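Local coordinates for molybdenum-binding-protein (Azotobacter vinelandii, PDB 1H9M) that binds molybdate in the cytoplasm and probably serves in molybdenum storage and homeostasis, at residues 99-102 and 108-111. Numbering follows the deposited sequence.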
loop_
_atom_site.group_PDB
_atom_site.type_symbol
_atom_site.label_atom_id
_atom_site.label_comp_id
_atom_site.label_asym_id
_atom_site.label_seq_id
_atom_site.Cartn_x
_atom_site.Cartn_y
_atom_site.Cartn_z
ATOM N N GLU A 99 3.203 -7.726 15.307
ATOM C CA GLU A 99 1.944 -8.109 14.655
ATOM C C GLU A 99 0.853 -7.992 15.712
ATOM O O GLU A 99 0.954 -8.625 16.782
ATOM C CB GLU A 99 2.051 -9.541 14.112
ATOM C CG GLU A 99 0.845 -10.105 13.390
ATOM C CD GLU A 99 1.118 -11.480 12.772
ATOM O OE1 GLU A 99 2.193 -12.053 13.052
ATOM O OE2 GLU A 99 0.302 -12.027 12.006
ATOM N N VAL A 100 -0.085 -7.126 15.487
ATOM C CA VAL A 100 -1.172 -6.886 16.459
ATOM C C VAL A 100 -2.465 -7.457 15.918
ATOM O O VAL A 100 -2.903 -7.040 14.832
ATOM C CB VAL A 100 -1.325 -5.397 16.721
ATOM C CG1 VAL A 100 -2.458 -5.105 17.736
ATOM C CG2 VAL A 100 -0.059 -4.754 17.270
ATOM N N THR A 101 -3.152 -8.342 16.671
ATOM C CA THR A 101 -4.482 -8.774 16.185
ATOM C C THR A 101 -5.564 -8.164 17.091
ATOM O O THR A 101 -5.387 -8.158 18.315
ATOM C CB THR A 101 -4.546 -10.301 16.257
ATOM O OG1 THR A 101 -3.584 -10.906 15.361
ATOM C CG2 THR A 101 -5.908 -10.883 15.890
ATOM N N LEU A 102 -6.617 -7.617 16.471
ATOM C CA LEU A 102 -7.747 -7.069 17.250
ATOM C C LEU A 102 -8.952 -7.999 17.018
ATOM O O LEU A 102 -9.118 -8.621 15.979
ATOM C CB LEU A 102 -8.227 -5.720 16.731
ATOM C CG LEU A 102 -7.252 -4.591 16.484
ATOM C CD1 LEU A 102 -7.994 -3.314 16.081
ATOM C CD2 LEU A 102 -6.358 -4.265 17.675
ATOM N N THR A 108 -15.034 -11.089 14.512
ATOM C CA THR A 108 -14.128 -11.006 13.371
ATOM C C THR A 108 -12.788 -10.480 13.883
ATOM O O THR A 108 -12.825 -9.548 14.703
ATOM C CB THR A 108 -14.714 -10.094 12.292
ATOM O OG1 THR A 108 -15.944 -10.681 11.842
ATOM C CG2 THR A 108 -13.739 -9.896 11.152
ATOM N N GLU A 109 -11.673 -11.052 13.468
ATOM C CA GLU A 109 -10.364 -10.571 13.927
ATOM C C GLU A 109 -9.687 -9.744 12.813
ATOM O O GLU A 109 -9.891 -10.155 11.675
ATOM C CB GLU A 109 -9.416 -11.745 14.157
ATOM C CG GLU A 109 -9.715 -12.643 15.337
ATOM C CD GLU A 109 -8.666 -13.724 15.508
ATOM O OE1 GLU A 109 -7.642 -13.735 14.789
ATOM O OE2 GLU A 109 -8.853 -14.578 16.400
ATOM N N ILE A 110 -8.820 -8.786 13.153
ATOM C CA ILE A 110 -8.098 -8.110 12.042
ATOM C C ILE A 110 -6.658 -7.981 12.502
ATOM O O ILE A 110 -6.474 -7.727 13.689
ATOM C CB ILE A 110 -8.656 -6.725 11.676
ATOM C CG1 ILE A 110 -7.795 -6.014 10.604
ATOM C CG2 ILE A 110 -8.754 -5.830 12.876
ATOM C CD1 ILE A 110 -8.517 -5.060 9.684
ATOM N N THR A 111 -5.669 -8.281 11.648
ATOM C CA THR A 111 -4.295 -8.217 12.096
ATOM C C THR A 111 -3.614 -7.044 11.365
ATOM O O THR A 111 -3.775 -6.870 10.148
ATOM C CB THR A 111 -3.626 -9.536 11.717
ATOM O OG1 THR A 111 -4.349 -10.603 12.419
ATOM C CG2 THR A 111 -2.161 -9.598 12.099
#
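Leu102 and Ile110 form an antiparallel hydrogen-bonded pair. Leu102 N gives a bond to Ile110 O at 2.8 Å. Ile110 N returns a bond to Leu102 O, also at 2.8 Å. Glu109 CA leans on that same oxygen, 3.1 Å from Leu102 O, in a CA-H...O contact. Thr101 and Thr111 make the next, non-hydrogen-bonded pair. There the two hydroxyls hydrogen-bond across the strands, Thr101 OG1 to Thr111 OG1 at 3.1 Å. Both threonines hold OG1 beside the backbone N (chi1 -64° and -61°), which sends each CG2 forward along its own strand, the two in opposite directions. Thr111 CG2 therefore packs against the extended chain of Glu99, 3.3 Å from Glu99 CG. Thr101 CG2 lies 3.5 Å from Glu109 OE1, while Glu109 OE2 forms a salt bridge with Lys89. A valine in place of Thr101 would keep the branched shape but would probably leave the Thr111 hydroxyl without its cross-strand mate. On the other face of the sheet, Leu102 and Ile110 lie side by side, with Leu102 CB 3.9 Å from Ile110 CG2. Leu102 also touches Val88, and Ile110 reaches Phe12, Ala132 and Ile134. The two strands, 97-104 and 109-115, form a beta hairpin of the second TOBE domain, an OB-type fold. Glu99 lies near a bound molybdate and packs on Thr115 of a second subunit. The hairpin thus has an apolar face and a face of hydroxyls and carboxylates, while the main-chain bonds set the register of the two strands.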